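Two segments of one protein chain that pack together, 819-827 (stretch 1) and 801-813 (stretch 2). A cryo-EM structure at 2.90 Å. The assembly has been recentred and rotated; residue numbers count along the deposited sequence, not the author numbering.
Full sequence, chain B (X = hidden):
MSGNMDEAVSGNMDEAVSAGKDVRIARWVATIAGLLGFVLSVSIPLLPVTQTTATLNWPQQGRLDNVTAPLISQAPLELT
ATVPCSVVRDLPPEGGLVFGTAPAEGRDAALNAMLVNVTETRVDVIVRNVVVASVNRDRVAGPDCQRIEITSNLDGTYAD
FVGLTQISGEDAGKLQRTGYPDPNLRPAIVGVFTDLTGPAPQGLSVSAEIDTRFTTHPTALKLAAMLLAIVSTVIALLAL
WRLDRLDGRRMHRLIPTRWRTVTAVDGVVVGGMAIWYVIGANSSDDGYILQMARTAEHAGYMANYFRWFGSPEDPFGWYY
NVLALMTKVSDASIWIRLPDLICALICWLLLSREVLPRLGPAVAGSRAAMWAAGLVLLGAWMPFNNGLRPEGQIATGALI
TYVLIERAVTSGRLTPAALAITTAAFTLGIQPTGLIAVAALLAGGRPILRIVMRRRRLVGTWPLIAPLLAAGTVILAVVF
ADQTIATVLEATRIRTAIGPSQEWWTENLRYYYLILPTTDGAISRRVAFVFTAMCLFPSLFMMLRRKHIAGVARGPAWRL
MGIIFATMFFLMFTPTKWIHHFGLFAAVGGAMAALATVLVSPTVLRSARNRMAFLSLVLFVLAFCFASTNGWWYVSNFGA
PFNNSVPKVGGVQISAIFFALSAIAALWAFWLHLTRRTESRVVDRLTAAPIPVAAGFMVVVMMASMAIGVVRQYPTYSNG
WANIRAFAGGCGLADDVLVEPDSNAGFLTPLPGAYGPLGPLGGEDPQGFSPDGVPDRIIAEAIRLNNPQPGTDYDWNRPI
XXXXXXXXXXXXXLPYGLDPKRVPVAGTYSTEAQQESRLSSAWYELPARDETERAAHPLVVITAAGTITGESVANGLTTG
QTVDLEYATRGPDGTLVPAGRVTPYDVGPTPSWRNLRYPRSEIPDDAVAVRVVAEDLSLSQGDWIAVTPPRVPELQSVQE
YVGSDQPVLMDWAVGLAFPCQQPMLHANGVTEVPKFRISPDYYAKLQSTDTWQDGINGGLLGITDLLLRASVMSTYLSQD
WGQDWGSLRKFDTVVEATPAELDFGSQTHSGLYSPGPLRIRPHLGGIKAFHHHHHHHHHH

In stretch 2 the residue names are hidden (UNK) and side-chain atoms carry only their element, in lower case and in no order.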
# COMPACT_ATOMS: atom_id res chain seq x y z
N ASP B 819 -16.91 -32.58 -24.09
CA ASP B 819 -18.13 -32.72 -24.88
C ASP B 819 -19.33 -32.95 -23.97
O ASP B 819 -19.33 -33.92 -23.20
CB ASP B 819 -17.99 -33.89 -25.86
CG ASP B 819 -17.11 -33.55 -27.04
OD1 ASP B 819 -16.86 -32.35 -27.29
OD2 ASP B 819 -16.66 -34.49 -27.73
N PRO B 820 -20.35 -32.09 -24.02
CA PRO B 820 -21.54 -32.31 -23.18
C PRO B 820 -22.32 -33.56 -23.55
O PRO B 820 -23.14 -34.01 -22.74
CB PRO B 820 -22.37 -31.05 -23.41
CG PRO B 820 -21.39 -30.03 -23.91
CD PRO B 820 -20.42 -30.81 -24.73
N LYS B 821 -22.11 -34.12 -24.74
CA LYS B 821 -22.80 -35.34 -25.15
C LYS B 821 -22.12 -36.60 -24.63
O LYS B 821 -22.55 -37.71 -24.98
CB LYS B 821 -22.90 -35.39 -26.68
CG LYS B 821 -23.85 -34.37 -27.27
CD LYS B 821 -25.25 -34.50 -26.69
CE LYS B 821 -26.04 -33.21 -26.85
NZ LYS B 821 -26.10 -32.78 -28.27
N ARG B 822 -21.07 -36.46 -23.83
CA ARG B 822 -20.38 -37.60 -23.24
C ARG B 822 -20.14 -37.48 -21.74
O ARG B 822 -20.01 -38.51 -21.07
CB ARG B 822 -19.03 -37.83 -23.93
CG ARG B 822 -19.13 -38.34 -25.35
CD ARG B 822 -17.82 -38.15 -26.09
NE ARG B 822 -17.72 -39.01 -27.26
CZ ARG B 822 -16.63 -39.11 -28.01
NH1 ARG B 822 -15.55 -38.40 -27.72
NH2 ARG B 822 -16.62 -39.93 -29.06
N VAL B 823 -20.07 -36.28 -21.18
CA VAL B 823 -19.64 -36.06 -19.80
C VAL B 823 -20.84 -35.56 -19.01
O VAL B 823 -21.27 -34.41 -19.19
CB VAL B 823 -18.47 -35.06 -19.74
CG1 VAL B 823 -17.79 -35.13 -18.39
CG2 VAL B 823 -17.48 -35.34 -20.85
N PRO B 824 -21.41 -36.37 -18.13
CA PRO B 824 -22.53 -35.91 -17.29
C PRO B 824 -22.04 -34.98 -16.19
O PRO B 824 -20.84 -34.82 -15.96
CB PRO B 824 -23.08 -37.22 -16.71
CG PRO B 824 -21.93 -38.16 -16.74
CD PRO B 824 -21.15 -37.80 -17.96
N VAL B 825 -23.00 -34.35 -15.50
CA VAL B 825 -22.73 -33.44 -14.40
C VAL B 825 -23.75 -33.71 -13.30
O VAL B 825 -24.76 -34.38 -13.51
CB VAL B 825 -22.80 -31.95 -14.83
CG1 VAL B 825 -22.07 -31.05 -13.84
CG2 VAL B 825 -22.23 -31.75 -16.23
N ALA B 826 -23.48 -33.19 -12.10
CA ALA B 826 -24.40 -33.26 -10.98
C ALA B 826 -24.01 -32.19 -9.98
O ALA B 826 -22.84 -32.06 -9.64
CB ALA B 826 -24.39 -34.64 -10.33
N GLY B 827 -25.00 -31.43 -9.50
CA GLY B 827 -24.72 -30.29 -8.66
C GLY B 827 -25.66 -30.21 -7.47
O GLY B 827 -26.75 -30.79 -7.46
N UNK B 801 -26.60 -20.93 -21.11
CA UNK B 801 -27.06 -22.29 -21.36
C UNK B 801 -26.26 -22.89 -22.52
O UNK B 801 -25.33 -22.27 -23.06
c UNK B 801 -30.63 -21.58 -18.50
c UNK B 801 -28.55 -22.31 -21.65
c UNK B 801 -29.63 -22.28 -19.39
c UNK B 801 -29.39 -21.51 -20.67
n UNK B 801 -30.79 -22.27 -17.18
N UNK B 802 -26.61 -24.11 -22.92
CA UNK B 802 -26.01 -24.75 -24.08
C UNK B 802 -26.95 -24.91 -25.25
O UNK B 802 -26.49 -25.16 -26.37
c UNK B 802 -23.84 -27.64 -22.53
c UNK B 802 -23.05 -25.49 -23.51
c UNK B 802 -24.20 -26.20 -22.83
c UNK B 802 -25.46 -26.14 -23.70
N UNK B 803 -28.27 -24.79 -25.03
CA UNK B 803 -29.34 -24.95 -26.01
C UNK B 803 -29.55 -26.40 -26.42
O UNK B 803 -30.47 -26.69 -27.18
o UNK B 803 -30.00 -22.25 -26.08
o UNK B 803 -28.60 -21.83 -27.71
c UNK B 803 -29.25 -22.62 -27.00
c UNK B 803 -29.12 -24.10 -27.27
N UNK B 804 -28.72 -27.34 -25.93
CA UNK B 804 -28.90 -28.75 -26.18
C UNK B 804 -28.58 -29.48 -24.88
O UNK B 804 -27.50 -29.28 -24.31
c UNK B 804 -28.32 -28.68 -28.68
o UNK B 804 -26.49 -27.22 -28.25
c UNK B 804 -28.01 -29.27 -27.32
c UNK B 804 -27.32 -27.62 -29.10
o UNK B 804 -27.35 -27.19 -30.27
N UNK B 805 -29.49 -30.33 -24.39
CA UNK B 805 -29.21 -31.08 -23.17
C UNK B 805 -28.23 -32.22 -23.42
O UNK B 805 -28.30 -32.92 -24.43
c UNK B 805 -31.34 -31.70 -24.03
c UNK B 805 -30.85 -30.58 -24.90
c UNK B 805 -30.58 -31.62 -22.75
N UNK B 806 -27.30 -32.39 -22.49
CA UNK B 806 -26.27 -33.40 -22.63
C UNK B 806 -26.76 -34.82 -22.45
O UNK B 806 -27.95 -35.10 -22.58
N UNK B 807 -25.83 -35.73 -22.15
CA UNK B 807 -26.15 -37.14 -21.96
C UNK B 807 -26.78 -37.32 -20.58
O UNK B 807 -27.24 -38.41 -20.23
c UNK B 807 -26.01 -39.73 -23.66
c UNK B 807 -24.90 -38.02 -22.13
c UNK B 807 -24.00 -37.89 -20.92
c UNK B 807 -25.29 -39.49 -22.35
N UNK B 808 -26.80 -36.25 -19.80
CA UNK B 808 -27.33 -36.26 -18.45
C UNK B 808 -28.62 -35.47 -18.29
O UNK B 808 -29.33 -35.67 -17.30
c UNK B 808 -26.63 -36.01 -16.03
o UNK B 808 -27.30 -36.99 -15.73
c UNK B 808 -26.29 -35.71 -17.46
n UNK B 808 -26.16 -35.16 -15.12
N UNK B 809 -28.93 -34.59 -19.23
CA UNK B 809 -30.08 -33.71 -19.13
C UNK B 809 -29.77 -32.31 -18.66
O UNK B 809 -30.69 -31.50 -18.52
N UNK B 810 -28.50 -32.00 -18.41
CA UNK B 810 -28.10 -30.69 -17.91
C UNK B 810 -27.88 -29.72 -19.07
O UNK B 810 -27.82 -30.10 -20.24
c UNK B 810 -26.83 -30.81 -17.07
o UNK B 810 -25.72 -31.18 -17.86
N UNK B 811 -27.76 -28.44 -18.72
CA UNK B 811 -27.52 -27.37 -19.69
C UNK B 811 -26.40 -26.45 -19.24
O UNK B 811 -26.42 -25.25 -19.53
c UNK B 811 -29.88 -27.44 -20.56
c UNK B 811 -28.80 -26.57 -19.94
o UNK B 811 -29.27 -26.02 -18.70
N UNK B 812 -25.42 -26.99 -18.52
CA UNK B 812 -24.30 -26.19 -18.01
C UNK B 812 -23.13 -26.29 -18.98
O UNK B 812 -22.83 -27.38 -19.49
c UNK B 812 -23.90 -26.64 -16.60
c UNK B 812 -25.02 -26.36 -15.61
c UNK B 812 -23.55 -28.12 -16.58
N UNK B 813 -22.45 -25.18 -19.27
CA UNK B 813 -21.27 -25.24 -20.15
C UNK B 813 -20.11 -25.90 -19.43
O UNK B 813 -19.79 -25.56 -18.29
c UNK B 813 -22.80 -23.79 -18.92
c UNK B 813 -22.21 -23.02 -20.05
c UNK B 813 -20.98 -23.77 -20.47

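Position 801 carries four carbons in a row ending in a nitrogen, the signature of lysine; K801 lies out of reach of stretch 1. Position 802 has four carbons forked at the second, with CB directed toward stretch 1 and one terminal carbon 3.7 Å from P820 CG. The late fork makes it L802, and that terminal carbon is CD1. At 803 two carbons end in a pair of oxygens, hence D803, which makes no contact. Position 804 has one carbon more before its two oxygens, so it is E804; its CB is 4.1 Å from K821 NZ, an approach to the carbon chain that does not amount to a salt bridge.

At 805 three carbons close a ring onto the backbone N, which identifies P805. Its CB points away, and its contact is made by the backbone, with O 3.3 Å from K821 CE. Position 806 has no side-chain atoms. An ideal CB here would fall 2.5 Å from P820 O, a clash, and CA itself already stands 3.2 Å from P820 O; the residue is G806.

Position 807 has four carbons forked at the first, one arm two carbons long: I807. Its CB lies 3.7 Å from K821 O, and its short arm, CG2, is 4.1 Å from P824 CD. Position 808 has two carbons, the second bearing one oxygen and one nitrogen, which gives N808. Its CB packs 3.6 Å from P824 CB; the orientation of the amide is uncertain.

Position 809 again lacks side-chain atoms, and its phi/psi of 99/1° would jam a CB against the preceding carbonyl O, so G809 is required by the backbone alone. One carbon then one oxygen at 810 gives S810, with OG 3.9 Å from V825 CG2. At 811 one carbon carries an oxygen and a carbon: T811, pointing away from stretch 1. At 812 one carbon carries two carbons, and one of these tips is 3.9 Å from V825 CG2; this is V812, and the tip is CG2. Three carbons closing onto N at 813 give P813, whose CB points away.

The contact is held by one hydrogen bond, I807 N to P820 O (3.2 Å, 148° at the hydrogen), formed where the chains come close: the CA atoms of K821 and G806 are 4.7 Å apart. Bare G806 permits that approach. Around it, the apolar pairs P820–L802, P824–I807 and V825–V812 contribute to the 517 Å² buried between two largely irregular segments.

Stretch 2, residues 801-813: KLDEPGINGSTVP
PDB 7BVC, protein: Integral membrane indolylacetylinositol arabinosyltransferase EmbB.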